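Local coordinates for integral membrane indolylacetylinositol arabinosyltransferase EmbB (Mycolicibacterium smegmatis MC2 155, PDB 7BVC), which probably transfers arabinose units in building the arabinan of mycobacterial cell-wall arabinogalactan, and is a membrane target of the drug ethambutol, at residues Y277-N282 against N719-I724; Q966-M970 against Q981-L985; A293-E297 against T327-D331; R526-F531 against F624-S628; T423-T427 against V474-V478. All blocks are in the same frame, centred on the assembly; numbering follows the deposited sequence.

Interaction 1: Y277-N282 against N719-I724; sequences YVIGAN and NGWANI
Asn719, chi1 -146° (between wells), lays its side chain over the turn at Gly280 and Ala281, with ND2 3.5 Å from Gly280 O and 4.0 Å from Ala281 CA. The segment 277-282 is the end of helix 264-279: Tyr277 to Ile279 are helical, Gly280 (phi/psi -82/172) is the first residue to leave, and Ala281 and Asn282 run on extended. Against this end lies the approach to the short helix 722-725. The nearest CA atoms are those of Ile279 and Gly720, 4.1 Å apart, and Val278 O is 3.7 Å from Gly720 CA. Asn723, chi1 m, brings ND2 3.1 Å from Val278 O, and Val278 CG1 (chi1 t) rests 4.2 Å from Ile724 CD1 (chi1 and chi2 m). Tyr277 OH bonds away to Ile334 O. The contact joins the end of a predicted transmembrane helix of the GT-C-type region to residues of the C-terminal family region. Carboxamides facing main-chain carbonyls, with one small apolar touch, imply a join made chiefly through backbone and polar groups.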
# COMPACT_ATOMS: atom_id res chain seq x y z
N TYR B 277 18.53 -27.71 2.09
CA TYR B 277 19.44 -27.04 3.00
C TYR B 277 20.72 -26.60 2.30
O TYR B 277 21.38 -25.66 2.74
CB TYR B 277 19.77 -27.97 4.17
CG TYR B 277 20.78 -27.42 5.15
CD1 TYR B 277 20.43 -26.42 6.05
CD2 TYR B 277 22.08 -27.90 5.17
CE1 TYR B 277 21.35 -25.92 6.93
CE2 TYR B 277 23.01 -27.40 6.06
CZ TYR B 277 22.64 -26.41 6.94
OH TYR B 277 23.56 -25.91 7.83
N VAL B 278 21.07 -27.26 1.20
CA VAL B 278 22.30 -26.96 0.46
C VAL B 278 22.04 -26.05 -0.73
O VAL B 278 22.70 -25.02 -0.88
CB VAL B 278 22.99 -28.27 0.02
CG1 VAL B 278 24.28 -27.97 -0.70
CG2 VAL B 278 23.23 -29.17 1.22
N ILE B 279 21.08 -26.40 -1.58
CA ILE B 279 20.84 -25.65 -2.81
C ILE B 279 19.69 -24.66 -2.68
O ILE B 279 19.43 -23.90 -3.63
CB ILE B 279 20.58 -26.59 -4.00
CG1 ILE B 279 19.14 -27.12 -3.96
CG2 ILE B 279 21.57 -27.74 -4.00
CD1 ILE B 279 18.76 -27.93 -5.16
N GLY B 280 18.99 -24.64 -1.55
CA GLY B 280 17.79 -23.85 -1.44
C GLY B 280 18.04 -22.39 -1.14
O GLY B 280 19.16 -21.96 -0.85
N ALA B 281 16.97 -21.61 -1.19
CA ALA B 281 17.03 -20.19 -0.93
C ALA B 281 17.19 -19.92 0.56
O ALA B 281 17.15 -20.83 1.40
CB ALA B 281 15.78 -19.49 -1.47
N ASN B 282 17.36 -18.65 0.90
CA ASN B 282 17.49 -18.19 2.27
C ASN B 282 16.44 -17.12 2.55
O ASN B 282 15.71 -16.68 1.66
CB ASN B 282 18.90 -17.66 2.54
CG ASN B 282 19.97 -18.71 2.33
OD1 ASN B 282 19.71 -19.91 2.47
ND2 ASN B 282 21.18 -18.27 2.01
N ASN B 719 23.64 -20.08 -5.47
CA ASN B 719 23.45 -20.25 -4.03
C ASN B 719 23.79 -21.64 -3.53
O ASN B 719 23.86 -21.84 -2.32
CB ASN B 719 22.01 -19.91 -3.65
CG ASN B 719 21.90 -19.27 -2.29
OD1 ASN B 719 22.90 -19.06 -1.61
ND2 ASN B 719 20.68 -18.96 -1.88
N GLY B 720 24.02 -22.60 -4.43
CA GLY B 720 24.33 -23.95 -4.01
C GLY B 720 25.73 -24.37 -4.38
O GLY B 720 26.25 -25.37 -3.87
N TRP B 721 26.36 -23.62 -5.28
CA TRP B 721 27.76 -23.82 -5.62
C TRP B 721 28.69 -23.13 -4.63
O TRP B 721 29.79 -23.64 -4.37
CB TRP B 721 28.02 -23.31 -7.04
CG TRP B 721 29.42 -23.43 -7.56
CD1 TRP B 721 30.14 -22.46 -8.19
CD2 TRP B 721 30.27 -24.59 -7.52
NE1 TRP B 721 31.38 -22.94 -8.54
CE2 TRP B 721 31.48 -24.24 -8.13
CE3 TRP B 721 30.12 -25.89 -7.01
CZ2 TRP B 721 32.54 -25.13 -8.26
CZ3 TRP B 721 31.17 -26.77 -7.14
CH2 TRP B 721 32.37 -26.39 -7.76
N ALA B 722 28.25 -22.01 -4.05
CA ALA B 722 29.04 -21.36 -3.02
C ALA B 722 29.08 -22.19 -1.74
O ALA B 722 30.12 -22.27 -1.08
CB ALA B 722 28.48 -19.97 -2.73
N ASN B 723 27.97 -22.83 -1.39
CA ASN B 723 27.95 -23.69 -0.21
C ASN B 723 28.81 -24.93 -0.39
O ASN B 723 29.22 -25.53 0.60
CB ASN B 723 26.51 -24.11 0.11
CG ASN B 723 25.66 -22.94 0.57
OD1 ASN B 723 26.09 -21.79 0.51
ND2 ASN B 723 24.45 -23.24 1.02
N ILE B 724 29.09 -25.32 -1.63
CA ILE B 724 30.01 -26.43 -1.89
C ILE B 724 31.45 -25.95 -1.91
O ILE B 724 32.35 -26.64 -1.42
CB ILE B 724 29.62 -27.13 -3.21
CG1 ILE B 724 28.27 -27.83 -3.07
CG2 ILE B 724 30.69 -28.13 -3.62
CD1 ILE B 724 28.24 -28.86 -1.96

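Interaction 2: Q966-M970 against Q981-L985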
# COMPACT_ATOMS: atom_id res chain seq x y z
N GLN B 966 40.40 -4.95 6.84
CA GLN B 966 39.87 -3.59 6.89
C GLN B 966 38.40 -3.60 7.28
O GLN B 966 37.64 -4.46 6.82
CB GLN B 966 40.05 -2.91 5.54
CG GLN B 966 41.42 -3.08 4.92
CD GLN B 966 41.50 -2.52 3.52
OE1 GLN B 966 40.48 -2.20 2.91
NE2 GLN B 966 42.71 -2.39 3.00
N PRO B 967 37.96 -2.67 8.12
CA PRO B 967 36.54 -2.60 8.47
C PRO B 967 35.71 -2.15 7.27
O PRO B 967 36.11 -1.27 6.51
CB PRO B 967 36.49 -1.57 9.60
CG PRO B 967 37.73 -0.76 9.43
CD PRO B 967 38.77 -1.69 8.88
N VAL B 968 34.54 -2.77 7.12
CA VAL B 968 33.66 -2.54 5.98
C VAL B 968 32.24 -2.37 6.50
O VAL B 968 31.78 -3.14 7.34
CB VAL B 968 33.74 -3.70 4.97
CG1 VAL B 968 32.51 -3.73 4.08
CG2 VAL B 968 35.00 -3.59 4.14
N LEU B 969 31.55 -1.35 5.99
CA LEU B 969 30.15 -1.11 6.33
C LEU B 969 29.28 -1.88 5.34
O LEU B 969 29.13 -1.46 4.19
CB LEU B 969 29.83 0.38 6.31
CG LEU B 969 28.62 0.87 7.11
CD1 LEU B 969 28.81 2.31 7.51
CD2 LEU B 969 27.33 0.72 6.31
N MET B 970 28.73 -3.00 5.78
CA MET B 970 27.85 -3.81 4.94
C MET B 970 26.41 -3.50 5.29
O MET B 970 26.05 -3.46 6.47
CB MET B 970 28.14 -5.30 5.15
CG MET B 970 29.35 -5.81 4.40
SD MET B 970 29.74 -7.52 4.80
CE MET B 970 30.85 -7.29 6.19
N GLN B 981 34.67 -10.70 4.95
CA GLN B 981 34.98 -9.32 5.29
C GLN B 981 34.63 -9.04 6.75
O GLN B 981 33.75 -9.69 7.33
CB GLN B 981 34.22 -8.36 4.38
CG GLN B 981 33.93 -8.92 3.00
CD GLN B 981 35.19 -9.26 2.23
OE1 GLN B 981 36.21 -8.59 2.35
NE2 GLN B 981 35.12 -10.32 1.43
N GLN B 982 35.32 -8.08 7.34
CA GLN B 982 35.10 -7.81 8.75
C GLN B 982 34.18 -6.62 8.92
O GLN B 982 34.39 -5.58 8.27
CB GLN B 982 36.42 -7.55 9.46
CG GLN B 982 36.36 -7.79 10.96
CD GLN B 982 37.36 -6.96 11.72
OE1 GLN B 982 37.90 -5.98 11.20
NE2 GLN B 982 37.63 -7.34 12.97
N PRO B 983 33.16 -6.70 9.77
CA PRO B 983 32.26 -5.56 9.96
C PRO B 983 32.90 -4.43 10.74
O PRO B 983 34.07 -4.52 11.13
CB PRO B 983 31.08 -6.17 10.73
CG PRO B 983 31.68 -7.30 11.48
CD PRO B 983 32.76 -7.86 10.59
N MET B 984 32.15 -3.37 10.97
CA MET B 984 32.62 -2.19 11.70
C MET B 984 32.24 -2.37 13.16
O MET B 984 31.10 -2.12 13.56
CB MET B 984 32.03 -0.93 11.09
CG MET B 984 32.48 0.36 11.75
SD MET B 984 31.63 1.78 11.06
CE MET B 984 29.92 1.31 11.29
N LEU B 985 33.21 -2.80 13.98
CA LEU B 985 32.95 -3.09 15.38
C LEU B 985 32.74 -1.80 16.17
O LEU B 985 33.07 -0.70 15.72
CB LEU B 985 34.10 -3.89 15.97
CG LEU B 985 34.42 -5.25 15.35
CD1 LEU B 985 35.65 -5.86 15.99
CD2 LEU B 985 33.23 -6.19 15.49
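Strand 968-970, at the edge of the mixed sheet in the C-terminal region, is approached here by the irregular segment 981-985, which returns after a ten-residue loop. The two run nearly at right angles, 83° apart over their touching parts, so they cross briefly instead of pairing along their length. One clear hydrogen bond ties the backbones: Val968 N donates to Gln982 O at 3.0 Å. Beside it, Val968 O approaches Pro983 CA at 3.6 Å, and the CA atoms of Pro967 and Met984 come within 5.1 Å. Val968 also has the sheet to pack on, its side chain touching Phe996 and Ile998 of the neighbouring strand 996-999.

Apolar packing gathers on Met984, and Met970 lies along the other backbone. Leu969 CD1 meets Met984 CE at 4.1 Å, and Pro967 CB sits 4.4 Å from Met984 CA. Met970 directs its CA-to-CB bond toward the other segment, and its methyl follows the main chain from Gln981 to Pro983. Helix 287-294 of the GT-C-type region packs against the same place, through Gln291 on Met970 and Pro983, so the crossing sits where the two regions meet. Met970 CE ends 3.9 Å from Gln981 O and 4.0 Å from Gln981 CB.

Interaction 3: A293-E297 against T327-D331; sequences ARTAE and TKVSD
Two charged pairs, at either end of a small threonine contact, hold residues 293-297 to residues 327-331. The first segment carries the end of helix 287-294 into helix 296-299, with Thr295 (phi/psi -114/-4) between them; the second is the loop after helix 320-326. Their backbones stay well apart, the nearest CA atoms being those of Arg294 and Thr327 at 6.6 Å, so side chains bridge the gap. Glu297 is stretched out, chi1 and chi2 both t, and its OE2 takes a hydrogen bond of 3.1 Å from Lys328 NZ within a salt bridge. Lys328 gets there with chi1 m, chi2 t, chi3 p and chi4 t, the chi3 bend steering the otherwise extended chain. This is a helix-to-loop join within the GT-C-type family region, in the connection between the predicted transmembrane spans 262-279 and 334-351, on the surface of the protein, with the Ala293 side chain about 11 Å from the bound ethambutol. Arg294 takes chi1 m, chi2 t and chi3 p. Its NH1 lies 3.7 Å from Asp331 OD2 (chi1 p), a long salt bridge in which the oxygen sits over one face of the guanidinium and no N-H points at it. NH2 is hydrogen-bonded to Gln981 O instead. Between the charged pairs, Thr327 (chi1 p) sets CG2 4.4 Å from Arg294 CG, while its OG1 bonds back to Leu323 O and lies 4.0 Å from Ala293 O.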
# COMPACT_ATOMS: atom_id res chain seq x y z
N ALA B 293 25.26 -10.69 15.33
CA ALA B 293 25.91 -11.71 16.14
C ALA B 293 27.42 -11.68 16.07
O ALA B 293 28.08 -12.10 17.02
CB ALA B 293 25.41 -13.10 15.73
N ARG B 294 28.00 -11.20 14.97
CA ARG B 294 29.45 -11.16 14.84
C ARG B 294 30.10 -10.03 15.64
O ARG B 294 31.32 -10.04 15.80
CB ARG B 294 29.86 -11.04 13.37
CG ARG B 294 29.68 -12.32 12.58
CD ARG B 294 29.96 -12.09 11.11
NE ARG B 294 31.39 -11.91 10.84
CZ ARG B 294 31.88 -11.53 9.67
NH1 ARG B 294 31.07 -11.29 8.65
NH2 ARG B 294 33.19 -11.38 9.52
N THR B 295 29.31 -9.07 16.13
CA THR B 295 29.84 -7.94 16.87
C THR B 295 29.42 -7.91 18.33
O THR B 295 29.87 -7.04 19.08
CB THR B 295 29.42 -6.62 16.21
OG1 THR B 295 28.01 -6.41 16.43
CG2 THR B 295 29.68 -6.66 14.72
N ALA B 296 28.57 -8.85 18.76
CA ALA B 296 27.99 -8.81 20.09
C ALA B 296 28.96 -9.19 21.20
O ALA B 296 28.66 -8.95 22.37
CB ALA B 296 26.77 -9.74 20.16
N GLU B 297 30.12 -9.76 20.86
CA GLU B 297 31.10 -10.08 21.88
C GLU B 297 32.09 -8.95 22.11
O GLU B 297 32.53 -8.73 23.24
CB GLU B 297 31.86 -11.36 21.52
CG GLU B 297 32.67 -11.93 22.66
CD GLU B 297 33.63 -13.02 22.22
OE1 GLU B 297 33.94 -13.08 21.01
OE2 GLU B 297 34.06 -13.82 23.07
N THR B 327 29.34 -18.49 16.09
CA THR B 327 30.22 -17.75 15.18
C THR B 327 31.68 -17.78 15.61
O THR B 327 32.52 -17.24 14.88
CB THR B 327 29.76 -16.30 15.06
OG1 THR B 327 29.56 -15.75 16.36
CG2 THR B 327 28.48 -16.21 14.26
N LYS B 328 32.02 -18.38 16.75
CA LYS B 328 33.42 -18.48 17.13
C LYS B 328 34.13 -19.60 16.39
O LYS B 328 35.35 -19.53 16.17
CB LYS B 328 33.55 -18.70 18.64
CG LYS B 328 32.72 -17.74 19.47
CD LYS B 328 33.12 -17.78 20.93
CE LYS B 328 34.37 -16.96 21.18
NZ LYS B 328 34.66 -16.84 22.63
N VAL B 329 33.40 -20.64 15.98
CA VAL B 329 33.98 -21.70 15.17
C VAL B 329 34.19 -21.21 13.74
O VAL B 329 35.32 -21.19 13.23
CB VAL B 329 33.10 -22.96 15.20
CG1 VAL B 329 33.79 -24.12 14.51
CG2 VAL B 329 32.74 -23.32 16.63
N SER B 330 33.11 -20.79 13.09
CA SER B 330 33.15 -20.25 11.74
C SER B 330 31.80 -19.61 11.46
O SER B 330 30.81 -19.87 12.16
CB SER B 330 33.46 -21.32 10.70
OG SER B 330 32.35 -22.18 10.51
N ASP B 331 31.76 -18.76 10.43
CA ASP B 331 30.54 -18.07 10.05
C ASP B 331 30.11 -18.41 8.63
O ASP B 331 29.39 -17.63 7.99
CB ASP B 331 30.70 -16.56 10.20
CG ASP B 331 31.61 -15.96 9.16
OD1 ASP B 331 32.74 -16.45 9.00
OD2 ASP B 331 31.18 -15.00 8.49

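Interaction 4: R526-F531 against F624-S628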
# COMPACT_ATOMS: atom_id res chain seq x y z
N ARG B 526 2.93 -17.94 -0.83
CA ARG B 526 1.50 -17.95 -0.56
C ARG B 526 0.99 -19.30 -0.09
O ARG B 526 -0.10 -19.36 0.50
CB ARG B 526 0.72 -17.52 -1.81
CG ARG B 526 1.18 -16.20 -2.39
CD ARG B 526 0.39 -15.82 -3.63
NE ARG B 526 0.76 -14.50 -4.11
CZ ARG B 526 0.07 -13.81 -5.02
NH1 ARG B 526 -1.04 -14.33 -5.54
NH2 ARG B 526 0.48 -12.61 -5.40
N VAL B 527 1.75 -20.37 -0.33
CA VAL B 527 1.32 -21.72 0.02
C VAL B 527 1.08 -21.84 1.51
O VAL B 527 0.05 -22.36 1.96
CB VAL B 527 2.36 -22.74 -0.48
CG1 VAL B 527 1.83 -24.16 -0.34
CG2 VAL B 527 2.74 -22.45 -1.92
N ALA B 528 2.03 -21.34 2.32
CA ALA B 528 1.98 -21.53 3.77
C ALA B 528 0.66 -21.06 4.37
O ALA B 528 0.22 -21.59 5.39
CB ALA B 528 3.15 -20.80 4.43
N PHE B 529 0.02 -20.07 3.75
CA PHE B 529 -1.25 -19.56 4.26
C PHE B 529 -2.46 -20.12 3.53
O PHE B 529 -3.48 -20.41 4.16
CB PHE B 529 -1.28 -18.03 4.18
CG PHE B 529 -2.49 -17.42 4.82
CD1 PHE B 529 -2.69 -17.53 6.18
CD2 PHE B 529 -3.43 -16.75 4.06
CE1 PHE B 529 -3.81 -16.97 6.78
CE2 PHE B 529 -4.54 -16.19 4.64
CZ PHE B 529 -4.74 -16.30 6.00
N VAL B 530 -2.38 -20.28 2.20
CA VAL B 530 -3.57 -20.74 1.48
C VAL B 530 -3.83 -22.21 1.78
O VAL B 530 -4.99 -22.62 1.97
CB VAL B 530 -3.45 -20.46 -0.02
CG1 VAL B 530 -3.23 -18.97 -0.26
CG2 VAL B 530 -2.33 -21.26 -0.65
N PHE B 531 -2.78 -23.04 1.83
CA PHE B 531 -2.98 -24.45 2.13
C PHE B 531 -3.29 -24.70 3.59
O PHE B 531 -3.52 -25.85 3.98
CB PHE B 531 -1.75 -25.25 1.71
CG PHE B 531 -1.76 -25.66 0.26
CD1 PHE B 531 -1.53 -24.72 -0.73
CD2 PHE B 531 -2.00 -26.97 -0.10
CE1 PHE B 531 -1.54 -25.09 -2.06
CE2 PHE B 531 -2.00 -27.34 -1.43
CZ PHE B 531 -1.77 -26.40 -2.41
N PHE B 624 -5.02 -18.97 -7.69
CA PHE B 624 -4.60 -17.80 -6.93
C PHE B 624 -3.10 -17.84 -6.65
O PHE B 624 -2.43 -16.80 -6.68
CB PHE B 624 -5.38 -17.69 -5.62
CG PHE B 624 -4.77 -16.74 -4.64
CD1 PHE B 624 -4.91 -15.37 -4.80
CD2 PHE B 624 -4.04 -17.21 -3.55
CE1 PHE B 624 -4.34 -14.50 -3.90
CE2 PHE B 624 -3.47 -16.33 -2.65
CZ PHE B 624 -3.62 -14.98 -2.82
N CYS B 625 -2.57 -19.02 -6.34
CA CYS B 625 -1.14 -19.15 -6.05
C CYS B 625 -0.30 -18.77 -7.26
O CYS B 625 0.66 -18.00 -7.15
CB CYS B 625 -0.81 -20.57 -5.61
SG CYS B 625 -1.53 -21.05 -4.03
N PHE B 626 -0.65 -19.30 -8.44
CA PHE B 626 0.20 -19.15 -9.62
C PHE B 626 0.05 -17.79 -10.31
O PHE B 626 0.46 -17.66 -11.47
CB PHE B 626 -0.09 -20.27 -10.61
CG PHE B 626 0.88 -21.41 -10.52
CD1 PHE B 626 2.07 -21.37 -11.22
CD2 PHE B 626 0.60 -22.51 -9.74
CE1 PHE B 626 2.97 -22.41 -11.14
CE2 PHE B 626 1.50 -23.56 -9.65
CZ PHE B 626 2.68 -23.50 -10.35
N ALA B 627 -0.51 -16.78 -9.65
CA ALA B 627 -0.77 -15.48 -10.26
C ALA B 627 0.24 -14.42 -9.82
O ALA B 627 -0.13 -13.27 -9.61
CB ALA B 627 -2.19 -15.02 -9.96
N SER B 628 1.51 -14.79 -9.68
CA SER B 628 2.53 -13.84 -9.26
C SER B 628 3.86 -14.24 -9.89
O SER B 628 3.94 -15.20 -10.67
CB SER B 628 2.64 -13.78 -7.74
OG SER B 628 3.48 -12.72 -7.34
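The long side chain of Arg526 is the bump here, reaching out from the start of helix 527-545 toward the end of helix 608-625. Chi2 and chi3 are both t, so it runs straight past Cys625 and sets its guanidinium in the hollow formed by Phe624, Ala627 and Ser628. Phe624 is one wall: Arg526 NH1 lies over its face, 3.7 Å from Phe624 CE1, and Arg526 CZ stands 4.9 Å from the ring centroid in an off-centre cation-pi contact. Arg526 NH1 also makes a weak hydrogen bond of 3.1 Å to Phe624 O, near the guanidinium plane. Ser628 CB presses on a guanidinium face, 3.4 Å from Arg526 NH2.

One helical turn on, Val530 is a smaller bump, wedged between Phe624 and Cys625. Its CG1 meets the edge of the Phe624 ring at CE2, 3.6 Å away, and CG2 touches Cys625 SG at 3.5 Å. The Phe531 ring edge reaches the same sulfur: Phe531 CE1 is 4.5 Å from Cys625 SG.

Beyond the pair, Phe624 and Ala627 also touch aromatic side chains of the EmbA subunit. Taken together, this is the packing of two predicted transmembrane helices at their ends, in the GT-C-type membrane region beside EmbA, with an arginine packed beside the end of helix 608-625.

Interaction 5: T423-T427 against V474-V478; sequences TAAFT and VILAV
Val474 opens the second segment ahead of the short helix 476-479, its chi1 p placing CG1 4.3 Å from Phe426 CE1. Ile475 comes next and points toward helix 415-428, in which residues 423-427 form a regular turn with Thr427 N bonded to Thr423 O at 2.9 Å. Ile475 CA lies 6.4 Å from Phe426 CA, the nearest CA pair. With chi1 and chi2 both t, Ile475 extends CD1 to 3.1 Å from Ala425 O, a tight approach, and to 3.7 Å from Phe426 CA; Ile475 CG2 is 4.4 Å from Ala425 CB. Ile475 CG1 lies over one face of the Phe426 ring (chi1 -93°, chi2 90°), 4.4 Å from Phe426 CD2. Leu476 and Ala477 carry the chain round the turn, and Val478, chi1 t, returns with CG2 4.2 Å from Phe426 CZ. Val478 also packs on Trp318, whose NE1 is hydrogen-bonded to Phe426 O. No hydrogen bond joins the two segments: this is apolar packing between two predicted transmembrane segments of the GT-C-type membrane region.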
# COMPACT_ATOMS: atom_id res chain seq x y z
N THR B 423 8.41 -24.39 28.41
CA THR B 423 8.65 -24.37 26.97
C THR B 423 7.97 -23.17 26.32
O THR B 423 8.58 -22.49 25.48
CB THR B 423 8.15 -25.67 26.34
OG1 THR B 423 8.86 -26.78 26.92
CG2 THR B 423 8.39 -25.66 24.84
N ALA B 424 6.73 -22.89 26.70
CA ALA B 424 6.01 -21.75 26.13
C ALA B 424 6.68 -20.44 26.51
O ALA B 424 6.81 -19.53 25.68
CB ALA B 424 4.55 -21.76 26.58
N ALA B 425 7.12 -20.31 27.77
CA ALA B 425 7.83 -19.11 28.18
C ALA B 425 9.11 -18.92 27.39
O ALA B 425 9.40 -17.81 26.91
CB ALA B 425 8.12 -19.16 29.68
N PHE B 426 9.90 -19.98 27.23
CA PHE B 426 11.18 -19.86 26.55
C PHE B 426 11.00 -19.56 25.06
O PHE B 426 11.79 -18.82 24.48
CB PHE B 426 12.01 -21.13 26.75
CG PHE B 426 12.94 -21.06 27.92
CD1 PHE B 426 12.53 -21.48 29.17
CD2 PHE B 426 14.22 -20.56 27.77
CE1 PHE B 426 13.38 -21.41 30.25
CE2 PHE B 426 15.08 -20.49 28.84
CZ PHE B 426 14.66 -20.91 30.08
N THR B 427 9.98 -20.13 24.44
CA THR B 427 9.74 -19.82 23.03
C THR B 427 9.04 -18.49 22.83
O THR B 427 9.05 -17.96 21.72
CB THR B 427 8.93 -20.93 22.36
OG1 THR B 427 8.86 -20.69 20.95
CG2 THR B 427 7.54 -20.97 22.91
N VAL B 474 10.52 -18.34 35.40
CA VAL B 474 11.94 -18.68 35.42
C VAL B 474 12.71 -18.08 34.26
O VAL B 474 13.95 -18.00 34.32
CB VAL B 474 12.13 -20.21 35.46
CG1 VAL B 474 11.72 -20.83 34.13
CG2 VAL B 474 13.56 -20.59 35.84
N ILE B 475 12.05 -17.63 33.19
CA ILE B 475 12.75 -17.02 32.07
C ILE B 475 13.23 -15.61 32.39
O ILE B 475 14.01 -15.05 31.61
CB ILE B 475 11.86 -16.99 30.82
CG1 ILE B 475 12.71 -16.79 29.56
CG2 ILE B 475 10.80 -15.91 30.93
CD1 ILE B 475 11.93 -16.70 28.29
N LEU B 476 12.79 -15.02 33.50
CA LEU B 476 13.30 -13.71 33.87
C LEU B 476 14.79 -13.75 34.20
O LEU B 476 15.50 -12.79 33.89
CB LEU B 476 12.52 -13.16 35.06
CG LEU B 476 11.03 -12.89 34.80
CD1 LEU B 476 10.40 -12.14 35.97
CD2 LEU B 476 10.84 -12.11 33.51
N ALA B 477 15.27 -14.84 34.79
CA ALA B 477 16.68 -15.00 35.10
C ALA B 477 17.55 -15.15 33.87
O ALA B 477 18.77 -14.98 33.96
CB ALA B 477 16.89 -16.20 36.02
N VAL B 478 16.96 -15.46 32.72
CA VAL B 478 17.70 -15.55 31.46
C VAL B 478 17.54 -14.28 30.64
O VAL B 478 18.48 -13.85 29.96
CB VAL B 478 17.23 -16.80 30.67
CG1 VAL B 478 17.94 -16.88 29.33
CG2 VAL B 478 17.47 -18.06 31.49

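How the interactions relate
Interactions 2 and 3 meet directly: Arg294 NH2 is 2.8 Å from Gln981 O, a probable hydrogen bond, and Leu985 CD2 packs on Thr295 CG2 at 3.7 Å, so the C-terminal region rests on the end of helix 287-294. Interaction 1 also joins these two regions, but separately, its centre 24 Å from that of interaction 2 and 21 Å from that of interaction 3. The ethambutol pocket draws on both regions too; the side chains of Ala293 (interaction 3) and Asn282 (interaction 1) lie about 11 and 13 Å from the drug. Interactions 4 and 5, with centres 35 Å apart, pack membrane helices elsewhere, the Phe624 side chain of interaction 4 about 10 Å from a cardiolipin.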